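Local coordinates for protein Nrps/pks (Streptomyces albus, PDB 4OPE) that probably serves as a ketosynthase domain of the oxazolomycin assembly line, where it would extend the growing polyketide chain by decarboxylative condensation, at residues 16-21 with 347-352; 24-29 with 33-38; 222-227 with 233-238; 339-344 with 371-376; 359-364 with 431-436. All blocks are in the same frame, centred on the assembly; numbering follows the deposited sequence.

Interaction 1: residues 16-21 with 347-352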
# COMPACT_ATOMS: atom_id res chain seq x y z
N GLY A 16 -17.28 0.01 -11.58
CA GLY A 16 -17.58 -0.32 -10.19
C GLY A 16 -18.81 -1.18 -9.96
O GLY A 16 -19.73 -1.18 -10.76
N ARG A 17 -18.82 -1.93 -8.86
CA ARG A 17 -20.04 -2.54 -8.35
C ARG A 17 -20.22 -2.08 -6.94
O ARG A 17 -19.27 -2.07 -6.18
CB ARG A 17 -19.93 -4.04 -8.31
CG ARG A 17 -19.66 -4.63 -9.67
CD ARG A 17 -19.19 -6.07 -9.56
NE ARG A 17 -20.25 -6.90 -9.00
CZ ARG A 17 -20.09 -8.17 -8.65
NH1 ARG A 17 -18.91 -8.76 -8.80
NH2 ARG A 17 -21.10 -8.84 -8.13
N TYR A 18 -21.44 -1.73 -6.60
CA TYR A 18 -21.79 -1.30 -5.26
C TYR A 18 -23.11 -1.98 -4.87
O TYR A 18 -23.70 -2.71 -5.68
CB TYR A 18 -21.87 0.22 -5.25
CG TYR A 18 -20.56 0.82 -5.68
CD1 TYR A 18 -19.45 0.78 -4.85
CD2 TYR A 18 -20.40 1.39 -6.92
CE1 TYR A 18 -18.24 1.30 -5.24
CE2 TYR A 18 -19.18 1.93 -7.32
CZ TYR A 18 -18.09 1.87 -6.47
OH TYR A 18 -16.88 2.40 -6.85
N PRO A 19 -23.56 -1.79 -3.61
CA PRO A 19 -24.77 -2.44 -3.17
C PRO A 19 -25.95 -2.14 -4.08
O PRO A 19 -26.25 -0.96 -4.32
CB PRO A 19 -24.97 -1.85 -1.80
CG PRO A 19 -23.59 -1.69 -1.31
CD PRO A 19 -22.88 -1.14 -2.49
N LYS A 20 -26.59 -3.22 -4.58
CA LYS A 20 -27.72 -3.13 -5.46
C LYS A 20 -27.38 -2.49 -6.80
O LYS A 20 -28.25 -2.00 -7.52
CB LYS A 20 -28.86 -2.37 -4.75
CG LYS A 20 -29.31 -3.06 -3.49
CD LYS A 20 -30.67 -2.56 -3.08
CE LYS A 20 -31.17 -3.29 -1.85
NZ LYS A 20 -31.33 -4.76 -2.10
N ALA A 21 -26.11 -2.46 -7.14
CA ALA A 21 -25.67 -1.81 -8.36
C ALA A 21 -24.56 -2.65 -8.98
O ALA A 21 -23.39 -2.57 -8.57
CB ALA A 21 -25.22 -0.39 -8.08
N SER A 347 -24.72 7.56 2.73
CA SER A 347 -26.08 7.61 3.27
C SER A 347 -27.00 6.67 2.51
O SER A 347 -28.01 6.18 3.03
CB SER A 347 -26.60 9.02 3.24
OG SER A 347 -26.72 9.50 1.90
N GLY A 348 -26.61 6.33 1.29
CA GLY A 348 -27.37 5.39 0.50
C GLY A 348 -26.91 3.95 0.48
O GLY A 348 -27.72 3.02 0.59
N ILE A 349 -25.60 3.73 0.33
CA ILE A 349 -25.05 2.37 0.30
C ILE A 349 -24.33 1.94 1.55
O ILE A 349 -24.01 0.78 1.68
CB ILE A 349 -24.03 2.20 -0.85
CG1 ILE A 349 -22.85 3.15 -0.69
CG2 ILE A 349 -24.68 2.51 -2.18
CD1 ILE A 349 -21.70 2.78 -1.56
N GLY A 350 -23.97 2.87 2.42
CA GLY A 350 -23.17 2.52 3.58
C GLY A 350 -21.71 2.87 3.42
O GLY A 350 -21.32 3.43 2.44
N HIS A 351 -20.91 2.52 4.41
CA HIS A 351 -19.53 2.83 4.44
C HIS A 351 -18.77 1.69 3.79
O HIS A 351 -18.54 0.67 4.43
CB HIS A 351 -19.13 2.94 5.89
CG HIS A 351 -17.72 3.39 6.12
ND1 HIS A 351 -16.78 3.42 5.12
CD2 HIS A 351 -17.10 3.84 7.23
CE1 HIS A 351 -15.63 3.85 5.62
NE2 HIS A 351 -15.79 4.11 6.89
N ALA A 352 -18.33 1.86 2.53
CA ALA A 352 -17.66 0.81 1.79
C ALA A 352 -16.18 0.64 2.13
O ALA A 352 -15.44 -0.00 1.38
CB ALA A 352 -17.80 1.04 0.31
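The carbonyl O of Tyr18, whose side chain meets Ile349 across the contact, accepts the N-H of Ala21 at 2.8 Å (Tyr18 O to Ala21 N). This bond closes a type II beta turn from Tyr18 to Ala21 at the exit of strand 9-17, an inner strand of the mixed sheet of the thiolase-fold ketosynthase. A second bond runs the other way, from Tyr18 N to Ala21 O at 2.9 Å. Proline suits the second position of such a turn, because its ring already holds phi near -55°, and Lys20 takes the positive phi of the third.

The turn holds Pro19 toward the end of the short helix 346-349. No hydrogen bond joins the two segments; the contact is van der Waals packing, mostly hydrocarbon. The Pro19 ring and the Ile349 side chain cross at about a right angle, with Pro19 CD 3.9 Å from Ile349 CB and Pro19 CG equally near the backbone O of Ile349. At chi1 60°, CG1 of Ile349 sits between its backbone N and carbonyl carbon, so that CB, CG2 and CD1 all border the proline ring. The breadth of isoleucine suits this flat-sided neighbour.

Helix 356-370 also receives both side chains: Tyr18 packs on Met358, Ala359 and Thr362, and Ile349 on Ala359. Beyond Ile349 the chain leaves the helix at Gly350, whose phi of 101° would press any CB against the preceding carbonyl. The Tyr18 ring is met obliquely, at the limit of touching range, its CD1 lying 4.5 Å from Ile349 CD1.

Interaction 2: residues 24-29 with 33-38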
# COMPACT_ATOMS: atom_id res chain seq x y z
N LEU A 24 -22.54 0.78 -13.17
CA LEU A 24 -22.71 2.17 -12.90
C LEU A 24 -23.99 2.79 -13.42
O LEU A 24 -24.40 3.84 -12.91
CB LEU A 24 -21.54 2.96 -13.45
CG LEU A 24 -20.18 2.67 -12.80
CD1 LEU A 24 -19.33 3.96 -12.82
CD2 LEU A 24 -20.27 2.11 -11.40
N ALA A 25 -24.62 2.17 -14.40
CA ALA A 25 -25.92 2.68 -14.83
C ALA A 25 -26.93 2.46 -13.74
O ALA A 25 -27.76 3.31 -13.45
CB ALA A 25 -26.38 2.00 -16.11
N GLN A 26 -26.85 1.30 -13.11
CA GLN A 26 -27.73 0.96 -12.02
C GLN A 26 -27.32 1.80 -10.80
O GLN A 26 -28.17 2.31 -10.10
CB GLN A 26 -27.68 -0.56 -11.78
CG GLN A 26 -28.72 -1.09 -10.81
CD GLN A 26 -30.13 -0.65 -11.16
OE1 GLN A 26 -30.56 -0.83 -12.30
NE2 GLN A 26 -30.84 -0.06 -10.20
N PHE A 27 -26.04 2.05 -10.60
CA PHE A 27 -25.62 2.90 -9.53
C PHE A 27 -26.24 4.26 -9.66
O PHE A 27 -26.73 4.85 -8.68
CB PHE A 27 -24.09 3.02 -9.57
CG PHE A 27 -23.44 3.66 -8.34
CD1 PHE A 27 -23.88 3.39 -7.07
CD2 PHE A 27 -22.35 4.51 -8.50
CE1 PHE A 27 -23.23 3.95 -5.97
CE2 PHE A 27 -21.70 5.06 -7.40
CZ PHE A 27 -22.15 4.80 -6.14
N TRP A 28 -26.24 4.77 -10.88
CA TRP A 28 -26.73 6.13 -11.14
C TRP A 28 -28.21 6.23 -10.86
O TRP A 28 -28.61 7.13 -10.18
CB TRP A 28 -26.41 6.62 -12.54
CG TRP A 28 -27.02 7.97 -12.77
CD1 TRP A 28 -28.02 8.29 -13.64
CD2 TRP A 28 -26.71 9.19 -12.06
NE1 TRP A 28 -28.33 9.62 -13.55
CE2 TRP A 28 -27.54 10.20 -12.59
CE3 TRP A 28 -25.82 9.53 -11.04
CZ2 TRP A 28 -27.50 11.52 -12.16
CZ3 TRP A 28 -25.76 10.88 -10.61
CH2 TRP A 28 -26.60 11.84 -11.16
N ARG A 29 -28.99 5.31 -11.39
CA ARG A 29 -30.41 5.16 -11.09
C ARG A 29 -30.67 5.27 -9.58
O ARG A 29 -31.54 6.06 -9.11
CB ARG A 29 -30.86 3.78 -11.54
CG ARG A 29 -32.04 3.69 -12.49
CD ARG A 29 -31.65 3.18 -13.88
NE ARG A 29 -30.96 1.88 -13.87
CZ ARG A 29 -30.24 1.39 -14.88
NH1 ARG A 29 -30.12 2.06 -16.04
NH2 ARG A 29 -29.62 0.22 -14.75
N GLU A 33 -32.60 8.29 -7.59
CA GLU A 33 -33.87 8.06 -6.90
C GLU A 33 -33.78 8.16 -5.37
O GLU A 33 -34.80 8.06 -4.67
CB GLU A 33 -34.40 6.68 -7.26
CG GLU A 33 -34.81 6.53 -8.74
CD GLU A 33 -34.87 5.08 -9.22
OE1 GLU A 33 -35.14 4.15 -8.39
OE2 GLU A 33 -34.64 4.87 -10.45
N GLY A 34 -32.57 8.35 -4.84
CA GLY A 34 -32.38 8.39 -3.40
C GLY A 34 -32.66 7.03 -2.79
O GLY A 34 -33.32 6.93 -1.76
N ARG A 35 -32.14 5.97 -3.41
CA ARG A 35 -32.44 4.64 -2.95
C ARG A 35 -31.61 4.20 -1.78
O ARG A 35 -30.41 4.38 -1.74
CB ARG A 35 -32.24 3.65 -4.07
CG ARG A 35 -32.50 2.20 -3.70
CD ARG A 35 -32.34 1.38 -4.97
NE ARG A 35 -32.84 0.03 -4.83
CZ ARG A 35 -32.67 -0.95 -5.71
NH1 ARG A 35 -32.00 -0.73 -6.83
NH2 ARG A 35 -33.17 -2.16 -5.46
N ASP A 36 -32.28 3.59 -0.81
CA ASP A 36 -31.61 3.08 0.35
C ASP A 36 -31.29 1.66 0.04
O ASP A 36 -32.19 0.85 -0.07
CB ASP A 36 -32.52 3.15 1.55
CG ASP A 36 -31.86 2.63 2.80
OD1 ASP A 36 -30.77 2.00 2.71
OD2 ASP A 36 -32.45 2.88 3.88
N CYS A 37 -29.99 1.36 -0.12
CA CYS A 37 -29.53 0.06 -0.60
C CYS A 37 -29.06 -0.89 0.51
O CYS A 37 -28.50 -1.95 0.24
CB CYS A 37 -28.39 0.27 -1.60
SG CYS A 37 -28.85 1.38 -2.95
N VAL A 38 -29.29 -0.51 1.77
CA VAL A 38 -28.84 -1.34 2.87
C VAL A 38 -29.82 -2.46 3.18
O VAL A 38 -31.01 -2.28 3.08
CB VAL A 38 -28.60 -0.48 4.12
CG1 VAL A 38 -28.50 -1.37 5.32
CG2 VAL A 38 -27.33 0.35 3.94
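Gln26 and Arg35 bring two flat groups together almost perpendicularly, the amide and guanidinium planes standing 87° apart. NE2 of Gln26 lies at the guanidinium edge, near its plane, 3.6 Å from Arg35 NH1. These two N-H groups do not bond each other; Asn30 OD1 takes a hydrogen bond from Arg35 NH1 and a weak one from Gln26 NE2, which explains how they can sit so close. The guanidinium of Arg29 has the carbonyl O of Ala25 over the centre of one face, 3.4 Å above the plane. At its edge, NE and NH2 both grip OE1 of Gln26 side-on. The NH2 bond, 2.8 Å from Arg29 NH2 to Gln26 OE1, comes from above the amide plane, as does the NE bond, on the same face. Arg29 NH1 forms a salt bridge with Glu475, so the arginine links Gln26 on its own helix to Glu475.

The backbone link is Glu33 N to Arg29 O, 2.9 Å, an ordinary helical bond in the last turn. Glu33 lies alongside Arg29, its OE2 3.5 Å from Arg29 CG. Gly34 then ends helix 24-33 in a Schellman motif, whose positive phi (67°) glycine adopts readily.

Behind this surface patch, Phe27 and Trp28 pack on helix 356-370, with Trp28 stacked on His370, while a backbone bond between Cys37 and Gly348 joins the loop to helix 346-349.

Interaction 3: residues 222-227 with 233-238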
# COMPACT_ATOMS: atom_id res chain seq x y z
N SER A 222 -23.58 1.48 13.70
CA SER A 222 -24.75 2.21 14.11
C SER A 222 -25.81 1.19 14.50
O SER A 222 -25.76 0.07 14.04
CB SER A 222 -25.25 3.09 12.98
OG SER A 222 -25.54 2.37 11.80
N THR A 223 -26.79 1.58 15.32
CA THR A 223 -27.79 0.66 15.85
C THR A 223 -28.97 0.42 14.89
O THR A 223 -29.62 -0.64 14.96
CB THR A 223 -28.31 1.12 17.23
OG1 THR A 223 -28.67 2.49 17.18
CG2 THR A 223 -27.22 0.99 18.27
N ASP A 224 -29.25 1.38 14.00
CA ASP A 224 -30.22 1.17 12.90
C ASP A 224 -29.58 0.61 11.62
O ASP A 224 -30.25 0.28 10.70
CB ASP A 224 -30.99 2.44 12.58
CG ASP A 224 -30.08 3.62 12.22
OD1 ASP A 224 -28.79 3.55 12.27
OD2 ASP A 224 -30.68 4.66 11.88
N GLY A 225 -28.28 0.48 11.56
CA GLY A 225 -27.70 0.01 10.31
C GLY A 225 -27.67 1.08 9.23
O GLY A 225 -27.76 0.77 8.05
N ARG A 226 -27.53 2.35 9.64
CA ARG A 226 -27.44 3.41 8.69
C ARG A 226 -26.26 4.35 8.96
O ARG A 226 -25.76 4.44 10.08
CB ARG A 226 -28.73 4.22 8.68
CG ARG A 226 -29.99 3.40 8.43
CD ARG A 226 -30.03 2.73 7.06
NE ARG A 226 -30.45 1.31 7.18
CZ ARG A 226 -31.56 0.80 6.67
NH1 ARG A 226 -31.83 -0.48 6.85
NH2 ARG A 226 -32.38 1.56 5.98
N CYS A 227 -25.81 4.99 7.88
CA CYS A 227 -24.98 6.17 7.94
C CYS A 227 -25.89 7.36 7.69
O CYS A 227 -26.24 7.63 6.57
CB CYS A 227 -23.90 6.15 6.86
SG CYS A 227 -22.74 4.81 7.04
N GLY A 233 -29.31 11.94 15.22
CA GLY A 233 -29.25 10.63 15.87
C GLY A 233 -28.42 9.56 15.22
O GLY A 233 -28.69 8.34 15.39
N GLY A 234 -27.40 9.96 14.45
CA GLY A 234 -26.47 9.00 13.87
C GLY A 234 -25.55 8.50 14.95
O GLY A 234 -24.90 9.32 15.61
N ASP A 235 -25.47 7.18 15.12
CA ASP A 235 -24.66 6.57 16.19
C ASP A 235 -23.71 5.50 15.68
O ASP A 235 -23.48 4.48 16.37
CB ASP A 235 -25.57 6.01 17.30
CG ASP A 235 -26.40 4.81 16.84
OD1 ASP A 235 -26.24 4.35 15.71
OD2 ASP A 235 -27.23 4.31 17.63
N GLY A 236 -23.14 5.74 14.51
CA GLY A 236 -22.17 4.84 13.93
C GLY A 236 -22.39 4.63 12.44
O GLY A 236 -23.17 5.33 11.82
N TYR A 237 -21.73 3.63 11.87
CA TYR A 237 -21.91 3.39 10.44
C TYR A 237 -22.35 1.99 10.15
O TYR A 237 -22.55 1.20 11.05
CB TYR A 237 -20.63 3.74 9.69
CG TYR A 237 -19.41 2.93 10.03
CD1 TYR A 237 -18.52 3.38 10.96
CD2 TYR A 237 -19.11 1.74 9.38
CE1 TYR A 237 -17.36 2.69 11.25
CE2 TYR A 237 -17.95 1.03 9.68
CZ TYR A 237 -17.09 1.53 10.62
OH TYR A 237 -15.94 0.88 10.97
N VAL A 238 -22.54 1.70 8.89
CA VAL A 238 -22.84 0.35 8.45
C VAL A 238 -21.86 -0.09 7.34
O VAL A 238 -21.64 0.63 6.39
CB VAL A 238 -24.31 0.25 8.01
CG1 VAL A 238 -24.63 1.23 6.93
CG2 VAL A 238 -24.61 -1.13 7.50
O HOH W 1 -24.69 -0.87 11.74
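Thr223 and Asp235 join the two arms of a long loop that runs from helix 210-217 to strand 242-250 of the thiolase fold. Asp235 carries its CG between its backbone N and carbonyl carbon (chi1 68°), which swings the carboxylate back over the other arm. OD1 accepts the N-H of Thr223 on its syn side, 2.9 Å from Thr223 N to Asp235 OD1. Thr223 has the same kind of first torsion, turning OG1 toward OD2; the modelled separation is too short to be trusted in detail.

The backbones meet in a nearly straight bond (170°), 2.9 Å from Ser222 N to Tyr237 O, and a water donates to both Ser222 O and Tyr237 O. Ser222 OG, folded over its own backbone at chi1 57°, donates to Arg226 O. Asp224 OD1 forms an Asx turn by accepting from Arg226 N, while its OD2 forms a salt bridge with Arg228. Gly236 lies where no CB would fit. Arg226 pairs with Asp36 and makes a cation-pi contact with Trp66.

Val238 points toward Gly225, its CG1 3.4 Å from Gly225 O. Cys227 SG lies 3.6 Å from Tyr237 CB and accepts a weak bond from Val238 N.

Interaction 4: residues 339-344 with 371-376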
# COMPACT_ATOMS: atom_id res chain seq x y z
N ARG A 339 -22.23 29.39 -1.22
CA ARG A 339 -23.16 28.37 -0.80
C ARG A 339 -22.84 27.08 -1.53
O ARG A 339 -22.92 27.01 -2.74
CB ARG A 339 -24.56 28.84 -1.08
CG ARG A 339 -25.61 27.94 -0.52
CD ARG A 339 -26.42 27.36 -1.67
NE ARG A 339 -27.65 26.71 -1.18
CZ ARG A 339 -28.00 25.45 -1.45
NH1 ARG A 339 -27.24 24.67 -2.22
NH2 ARG A 339 -29.13 24.97 -0.93
N ILE A 340 -22.42 26.07 -0.77
CA ILE A 340 -21.84 24.86 -1.32
C ILE A 340 -22.64 23.66 -0.88
O ILE A 340 -22.78 23.41 0.31
CB ILE A 340 -20.44 24.64 -0.81
CG1 ILE A 340 -19.56 25.79 -1.24
CG2 ILE A 340 -19.92 23.33 -1.35
CD1 ILE A 340 -18.24 25.82 -0.51
N PRO A 341 -23.19 22.91 -1.85
CA PRO A 341 -23.93 21.72 -1.46
C PRO A 341 -23.01 20.60 -1.06
O PRO A 341 -21.93 20.44 -1.63
CB PRO A 341 -24.74 21.36 -2.71
CG PRO A 341 -24.16 22.17 -3.79
CD PRO A 341 -23.59 23.39 -3.17
N ILE A 342 -23.45 19.85 -0.05
CA ILE A 342 -22.65 18.80 0.59
C ILE A 342 -23.55 17.57 0.74
O ILE A 342 -24.77 17.70 0.87
CB ILE A 342 -22.20 19.25 1.96
CG1 ILE A 342 -21.20 18.29 2.55
CG2 ILE A 342 -23.38 19.28 2.93
CD1 ILE A 342 -20.48 18.84 3.76
N GLY A 343 -22.94 16.38 0.66
CA GLY A 343 -23.65 15.11 0.72
C GLY A 343 -22.67 13.97 0.86
O GLY A 343 -21.47 14.17 0.82
N SER A 344 -23.19 12.75 1.03
CA SER A 344 -22.36 11.58 1.13
C SER A 344 -23.03 10.36 0.57
O SER A 344 -24.10 9.97 1.05
CB SER A 344 -21.97 11.27 2.57
OG SER A 344 -21.11 10.11 2.65
N GLN A 371 -24.99 16.21 -14.77
CA GLN A 371 -25.24 17.59 -14.35
C GLN A 371 -26.40 17.71 -13.37
O GLN A 371 -27.23 18.61 -13.47
CB GLN A 371 -25.46 18.47 -15.56
CG GLN A 371 -24.28 18.48 -16.50
CD GLN A 371 -24.50 19.36 -17.70
OE1 GLN A 371 -25.61 19.52 -18.17
NE2 GLN A 371 -23.44 19.94 -18.20
N GLU A 372 -26.40 16.80 -12.41
CA GLU A 372 -27.41 16.75 -11.39
C GLU A 372 -26.74 16.51 -10.08
O GLU A 372 -25.71 15.87 -10.01
CB GLU A 372 -28.41 15.61 -11.66
CG GLU A 372 -29.32 15.88 -12.82
CD GLU A 372 -30.40 14.82 -13.00
OE1 GLU A 372 -30.13 13.61 -12.95
OE2 GLU A 372 -31.57 15.21 -13.24
N LEU A 373 -27.36 17.03 -9.03
CA LEU A 373 -26.99 16.71 -7.66
C LEU A 373 -28.04 15.82 -7.08
O LEU A 373 -29.21 16.17 -7.08
CB LEU A 373 -26.88 17.95 -6.79
CG LEU A 373 -25.88 18.95 -7.34
CD1 LEU A 373 -26.10 20.26 -6.63
CD2 LEU A 373 -24.47 18.45 -7.20
N VAL A 374 -27.60 14.69 -6.54
CA VAL A 374 -28.51 13.67 -6.04
C VAL A 374 -28.74 13.79 -4.54
O VAL A 374 -27.92 14.37 -3.84
CB VAL A 374 -27.98 12.30 -6.37
CG1 VAL A 374 -27.75 12.19 -7.87
CG2 VAL A 374 -26.70 12.03 -5.59
N PRO A 375 -29.86 13.25 -4.04
CA PRO A 375 -30.16 13.21 -2.63
C PRO A 375 -29.12 12.49 -1.79
O PRO A 375 -28.70 11.37 -2.14
CB PRO A 375 -31.44 12.38 -2.54
CG PRO A 375 -31.93 12.20 -3.90
CD PRO A 375 -30.80 12.44 -4.83
N SER A 376 -28.76 13.12 -0.68
CA SER A 376 -28.12 12.48 0.47
C SER A 376 -29.22 12.07 1.48
O SER A 376 -30.02 12.87 1.83
CB SER A 376 -27.14 13.46 1.13
OG SER A 376 -26.04 12.78 1.66
O HOH W 2 -25.81 10.50 -1.90
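Ser376 spans the gap to strand 340-343 with a side chain of only two atoms. Its CB rests 3.9 Å from Gly343 CA. Glycine, with no side chain, lets the serine approach the strand closely. One bond further, OG accepts the N-H of Ser344: Ser344 N to Ser376 OG is 2.9 Å, nearly straight at 163°. The same OG passes 3.5 Å from Gly343 CA. A hydroxyl on a short arm suits this buried place, because it satisfies a backbone N-H just where the strand ends. A weak bond also links OG to Ser347 OG.

A water continues the bridge, donating to Pro375 O at 3.0 Å and only weakly to Ser344 O. Toward the start of both segments the contact turns apolar. CD1 of Leu373 meets CG of Pro341 at 3.9 Å, and the two side chains cross at about a right angle. With CG beside its backbone N (chi1 -57°), the leucine extends to the proline ring; Gln367 of helix 356-370 also packs on Leu373.

Ser344 OG in turn caps Lys346 N, where helix 346-349 begins. Strands 340-343 and 393-395 are parallel neighbours in the sheet, with helix 356-370 in the connection between them. Residues 371-376 are therefore part of the return leg of a beta-alpha-beta crossover, the unit from which each half of the thiolase fold is built.

Interaction 5: residues 359-364 with 431-436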
# COMPACT_ATOMS: atom_id res chain seq x y z
N ALA A 359 -16.54 4.72 -4.34
CA ALA A 359 -17.99 5.03 -4.39
C ALA A 359 -18.17 6.54 -4.46
O ALA A 359 -19.00 7.05 -5.23
CB ALA A 359 -18.72 4.49 -3.16
N ALA A 360 -17.38 7.25 -3.66
CA ALA A 360 -17.56 8.68 -3.50
C ALA A 360 -17.19 9.37 -4.83
O ALA A 360 -17.91 10.23 -5.37
CB ALA A 360 -16.69 9.18 -2.36
N LEU A 361 -16.05 8.96 -5.36
CA LEU A 361 -15.49 9.53 -6.54
C LEU A 361 -16.37 9.24 -7.73
O LEU A 361 -16.58 10.09 -8.59
CB LEU A 361 -14.17 8.87 -6.69
CG LEU A 361 -13.27 9.09 -7.85
CD1 LEU A 361 -13.06 10.57 -7.93
CD2 LEU A 361 -11.95 8.40 -7.51
N THR A 362 -16.90 8.03 -7.79
CA THR A 362 -17.76 7.61 -8.87
C THR A 362 -19.03 8.42 -8.83
O THR A 362 -19.53 8.91 -9.85
CB THR A 362 -18.06 6.12 -8.78
OG1 THR A 362 -16.84 5.38 -8.89
CG2 THR A 362 -18.96 5.66 -9.89
N LYS A 363 -19.56 8.62 -7.63
CA LYS A 363 -20.75 9.45 -7.50
C LYS A 363 -20.54 10.83 -8.07
O LYS A 363 -21.39 11.34 -8.71
CB LYS A 363 -21.14 9.56 -6.06
CG LYS A 363 -22.42 10.33 -5.86
CD LYS A 363 -22.28 11.11 -4.57
CE LYS A 363 -23.61 11.39 -3.95
NZ LYS A 363 -23.43 12.32 -2.79
N VAL A 364 -19.39 11.43 -7.84
CA VAL A 364 -19.13 12.75 -8.41
C VAL A 364 -19.00 12.72 -9.95
O VAL A 364 -19.58 13.56 -10.66
CB VAL A 364 -17.85 13.31 -7.80
CG1 VAL A 364 -17.39 14.58 -8.53
CG2 VAL A 364 -18.10 13.60 -6.34
N VAL A 431 -9.41 14.98 -2.57
CA VAL A 431 -9.23 15.25 -4.00
C VAL A 431 -10.22 16.26 -4.60
O VAL A 431 -11.40 16.26 -4.31
CB VAL A 431 -9.17 13.95 -4.84
CG1 VAL A 431 -10.27 13.00 -4.48
CG2 VAL A 431 -9.26 14.23 -6.32
N ILE A 432 -9.68 17.16 -5.43
CA ILE A 432 -10.44 18.16 -6.16
C ILE A 432 -10.53 17.77 -7.63
O ILE A 432 -9.50 17.55 -8.29
CB ILE A 432 -9.73 19.52 -6.12
CG1 ILE A 432 -9.21 19.88 -4.72
CG2 ILE A 432 -10.68 20.61 -6.54
CD1 ILE A 432 -10.24 20.34 -3.72
N LEU A 433 -11.76 17.69 -8.14
CA LEU A 433 -12.01 17.39 -9.55
C LEU A 433 -12.70 18.52 -10.31
O LEU A 433 -13.40 19.36 -9.74
CB LEU A 433 -12.85 16.14 -9.68
CG LEU A 433 -12.26 14.90 -9.02
CD1 LEU A 433 -13.16 13.72 -9.26
CD2 LEU A 433 -10.88 14.56 -9.56
N GLU A 434 -12.50 18.55 -11.62
CA GLU A 434 -13.16 19.53 -12.46
C GLU A 434 -13.74 18.80 -13.63
O GLU A 434 -13.09 17.95 -14.24
CB GLU A 434 -12.15 20.59 -12.91
CG GLU A 434 -12.74 21.77 -13.64
CD GLU A 434 -11.68 22.79 -14.08
OE1 GLU A 434 -11.95 24.01 -14.01
OE2 GLU A 434 -10.56 22.40 -14.48
N GLU A 435 -14.98 19.14 -13.93
CA GLU A 435 -15.70 18.69 -15.11
C GLU A 435 -14.91 19.04 -16.35
O GLU A 435 -14.20 20.04 -16.34
CB GLU A 435 -17.03 19.42 -15.14
CG GLU A 435 -17.90 19.14 -16.34
CD GLU A 435 -19.12 20.04 -16.38
OE1 GLU A 435 -19.09 21.13 -15.76
OE2 GLU A 435 -20.12 19.66 -17.08
N SER A 436 -15.03 18.23 -17.41
CA SER A 436 -14.35 18.47 -18.68
C SER A 436 -15.32 18.90 -19.77
O SER A 436 -16.35 18.22 -19.99
CB SER A 436 -13.71 17.19 -19.15
OG SER A 436 -14.70 16.33 -19.71
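Helix 356-370 lies against the mixed sheet of the ketosynthase, and here it meets strand 427-434 through Leu361, Val364 and Leu433. The contact is wholly apolar and buried, with no hydrogen bond between the segments. Leu433 points toward the helix, and its CD1 is the atom that does the touching: CD1 of Leu361 lies 3.4 Å from it, and CG1 of Val364 is more loosely placed at 4.4 Å from Leu433 CD1. The strand leucine thus ends beside two helix residues one turn apart.

The two leucine side chains cross at about a right angle, so methyl meets methyl without the chains running alongside each other. Leu361 achieves this by setting CG opposite its backbone N (chi1 175°) and bending at chi2, which carries CD1 toward the strand although the side chain leaves the backbone at a slant. Leu433 instead keeps CG beside its backbone N, chi1 -58°, and extends beyond it.

In the layered alpha-beta architecture of thiolase-fold enzymes, a helix at this place in the second half probably belongs to the middle layer, which would account for its apolar residues on more than one side. Leu361 and Val364 also pack on Ile419 of strand 416-422, next to strand 427-434, and Leu433 touches Val265 of strand 263-272 on its other flank. Elsewhere on the helix, Thr362 meets Leu24 and Phe27 of helix 24-33. The long chain of Lys363 reaches Glu309 in a salt bridge and Tyr307 OH in a hydrogen bond.

In the fold
From the N terminus, strand 9-17 leads into interaction 1, whose partner comes more than 300 residues later; the large loop it closes contains both interaction 2, which finishes helix 24-33, and interaction 3, within the loop before strand 242-250. Those two are in series, yet Val38 of the first packs on Val238 of the second, and Lys20 of interaction 1 packs on Arg35 of interaction 2. Interaction 4 starts before 347-352 and ends after it, so it crosses interaction 1. It also crosses interaction 5, which begins in helix 356-370 and closes at strand 427-434. Together they tie the sheet to helices 24-33, 346-349 and 356-370.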